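PDB 6VVE: Dot/Icm T4SS effector from Legionella pneumophila, which acts as a kinase, binding ADP with manganese, and is activated by host inositol hexakisphosphate. Local coordinates for residues K24-Y29 against I112-F117. Sequence-based numbering, arbitrary orientation.
Sequences KEFKIY and IIEQQF
Phe26 and Ile28, on strand 26-30 of the antiparallel N-terminal sheet, pack against Ile113, Glu114 and Phe117 of helix 102-121, which follows the first three strands of the nucleotide-binding sheet in the manner of the kinase N-lobe helix αC. The pairing illustrates how an added sheet can be seated on a kinase helix by apolar side chains: the local axes run nearly perpendicular, at 84° and 10.9 Å apart, and Phe26 bridges the gap. With its CG anti to the carbonyl carbon (chi1 -60°), the ring reaches the helix, where Ile113 CG2 lies 3.5 Å from Phe26 CD1 and almost as near Phe26 CE1. One turn on, Phe117 CE2 lies at the edge of the Phe26 ring, 4.3 Å from Phe26 CE1, while Arg39 of strand 34-41 touches both phenylalanines. Ile28 adds a further apolar contact, its CD1 4.1 Å from Ile113 CD1, and Leu132 touches both residues. The Ile28 side chain is also about 7 Å from the bound inositol hexakisphosphate, which places the contact near the activator. At the partly exposed border, the extended Glu114 chain crosses the tip of Phe26, its CG 3.7 Å from Phe26 CZ and its carboxylate plane turned 82° from the ring.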
loop_
_atom_site.group_PDB
_atom_site.type_symbol
_atom_site.label_atom_id
_atom_site.label_comp_id
_atom_site.label_asym_id
_atom_site.label_seq_id
_atom_site.Cartn_x
_atom_site.Cartn_y
_atom_site.Cartn_z
ATOM N N LYS A 24 -8.423 -21.628 -11.614
ATOM C CA LYS A 24 -7.248 -22.097 -12.330
ATOM C C LYS A 24 -5.986 -21.317 -11.977
ATOM O O LYS A 24 -4.882 -21.822 -12.200
ATOM C CB LYS A 24 -7.466 -22.003 -13.843
ATOM C CG LYS A 24 -8.871 -22.336 -14.307
ATOM C CD LYS A 24 -8.884 -22.691 -15.787
ATOM C CE LYS A 24 -8.473 -24.140 -16.014
ATOM N NZ LYS A 24 -9.660 -25.038 -16.084
ATOM N N GLU A 25 -6.122 -20.110 -11.422
ATOM C CA GLU A 25 -4.999 -19.195 -11.270
ATOM C C GLU A 25 -4.496 -19.071 -9.845
ATOM O O GLU A 25 -3.288 -18.955 -9.638
ATOM C CB GLU A 25 -5.383 -17.799 -11.779
ATOM C CG GLU A 25 -6.015 -17.781 -13.164
ATOM C CD GLU A 25 -6.315 -16.373 -13.654
ATOM O OE1 GLU A 25 -5.869 -15.404 -13.000
ATOM O OE2 GLU A 25 -6.997 -16.237 -14.695
ATOM N N PHE A 26 -5.377 -19.088 -8.851
ATOM C CA PHE A 26 -4.984 -18.827 -7.476
ATOM C C PHE A 26 -5.698 -19.773 -6.522
ATOM O O PHE A 26 -6.865 -20.124 -6.731
ATOM C CB PHE A 26 -5.295 -17.375 -7.068
ATOM C CG PHE A 26 -4.596 -16.344 -7.902
ATOM C CD1 PHE A 26 -3.291 -15.971 -7.614
ATOM C CD2 PHE A 26 -5.240 -15.737 -8.967
ATOM C CE1 PHE A 26 -2.643 -15.020 -8.370
ATOM C CE2 PHE A 26 -4.592 -14.781 -9.733
ATOM C CZ PHE A 26 -3.294 -14.419 -9.431
ATOM N N LYS A 27 -4.984 -20.171 -5.463
ATOM C CA LYS A 27 -5.527 -21.012 -4.406
ATOM C C LYS A 27 -5.044 -20.475 -3.067
ATOM O O LYS A 27 -3.956 -19.893 -2.977
ATOM C CB LYS A 27 -5.103 -22.476 -4.556
ATOM C CG LYS A 27 -5.624 -23.165 -5.808
ATOM C CD LYS A 27 -7.113 -23.479 -5.701
ATOM C CE LYS A 27 -7.614 -24.174 -6.964
ATOM N NZ LYS A 27 -9.075 -24.463 -6.914
ATOM N N ILE A 28 -5.843 -20.702 -2.025
ATOM C CA ILE A 28 -5.509 -20.303 -0.664
ATOM C C ILE A 28 -5.310 -21.564 0.165
ATOM O O ILE A 28 -6.184 -22.446 0.186
ATOM C CB ILE A 28 -6.603 -19.418 -0.042
ATOM C CG1 ILE A 28 -6.895 -18.211 -0.932
ATOM C CG2 ILE A 28 -6.187 -18.978 1.354
ATOM C CD1 ILE A 28 -5.720 -17.286 -1.130
ATOM N N TYR A 29 -4.163 -21.651 0.848
ATOM C CA TYR A 29 -3.823 -22.815 1.649
ATOM C C TYR A 29 -3.371 -22.381 3.036
ATOM O O TYR A 29 -2.651 -21.385 3.181
ATOM C CB TYR A 29 -2.701 -23.647 1.008
ATOM C CG TYR A 29 -3.021 -24.201 -0.357
ATOM C CD1 TYR A 29 -3.818 -25.331 -0.495
ATOM C CD2 TYR A 29 -2.515 -23.610 -1.507
ATOM C CE1 TYR A 29 -4.105 -25.856 -1.747
ATOM C CE2 TYR A 29 -2.794 -24.124 -2.757
ATOM C CZ TYR A 29 -3.591 -25.246 -2.871
ATOM O OH TYR A 29 -3.876 -25.749 -4.118
ATOM N N ILE A 112 -5.960 -8.083 -4.814
ATOM C CA ILE A 112 -5.070 -7.982 -3.663
ATOM C C ILE A 112 -3.976 -9.043 -3.739
ATOM O O ILE A 112 -2.805 -8.771 -3.446
ATOM C CB ILE A 112 -5.864 -8.088 -2.348
ATOM C CG1 ILE A 112 -6.691 -6.815 -2.140
ATOM C CG2 ILE A 112 -4.922 -8.335 -1.186
ATOM C CD1 ILE A 112 -7.507 -6.805 -0.848
ATOM N N ILE A 113 -4.339 -10.268 -4.128
ATOM C CA ILE A 113 -3.347 -11.331 -4.254
ATOM C C ILE A 113 -2.300 -10.944 -5.292
ATOM O O ILE A 113 -1.092 -11.053 -5.054
ATOM C CB ILE A 113 -4.029 -12.665 -4.604
ATOM C CG1 ILE A 113 -4.886 -13.160 -3.440
ATOM C CG2 ILE A 113 -2.985 -13.696 -4.989
ATOM C CD1 ILE A 113 -5.912 -14.191 -3.821
ATOM N N GLU A 114 -2.750 -10.485 -6.462
ATOM C CA GLU A 114 -1.812 -10.031 -7.486
ATOM C C GLU A 114 -0.951 -8.891 -6.962
ATOM O O GLU A 114 0.257 -8.841 -7.218
ATOM C CB GLU A 114 -2.575 -9.598 -8.735
ATOM C CG GLU A 114 -3.336 -10.734 -9.413
ATOM C CD GLU A 114 -4.145 -10.264 -10.600
ATOM O OE1 GLU A 114 -4.744 -9.175 -10.523
ATOM O OE2 GLU A 114 -4.163 -10.976 -11.629
ATOM N N GLN A 115 -1.554 -7.968 -6.210
ATOM C CA GLN A 115 -0.788 -6.848 -5.673
ATOM C C GLN A 115 0.206 -7.325 -4.623
ATOM O O GLN A 115 1.324 -6.805 -4.536
ATOM C CB GLN A 115 -1.742 -5.795 -5.106
ATOM C CG GLN A 115 -2.546 -5.086 -6.205
ATOM C CD GLN A 115 -3.729 -4.314 -5.670
ATOM O OE1 GLN A 115 -3.854 -4.082 -4.466
ATOM N NE2 GLN A 115 -4.609 -3.904 -6.568
ATOM N N GLN A 116 -0.183 -8.316 -3.821
ATOM C CA GLN A 116 0.761 -8.919 -2.885
ATOM C C GLN A 116 1.967 -9.491 -3.623
ATOM O O GLN A 116 3.112 -9.328 -3.181
ATOM C CB GLN A 116 0.066 -10.008 -2.072
ATOM C CG GLN A 116 0.872 -10.520 -0.881
ATOM C CD GLN A 116 0.708 -9.639 0.352
ATOM O OE1 GLN A 116 1.014 -8.451 0.327
ATOM N NE2 GLN A 116 0.206 -10.223 1.427
ATOM N N PHE A 117 1.732 -10.160 -4.755
ATOM C CA PHE A 117 2.851 -10.699 -5.525
ATOM C C PHE A 117 3.738 -9.585 -6.069
ATOM O O PHE A 117 4.968 -9.704 -6.074
ATOM C CB PHE A 117 2.346 -11.577 -6.674
ATOM C CG PHE A 117 2.109 -13.007 -6.277
ATOM C CD1 PHE A 117 3.169 -13.902 -6.214
ATOM C CD2 PHE A 117 0.838 -13.453 -5.959
ATOM C CE1 PHE A 117 2.963 -15.219 -5.847
ATOM C CE2 PHE A 117 0.626 -14.764 -5.580
ATOM C CZ PHE A 117 1.688 -15.650 -5.522
#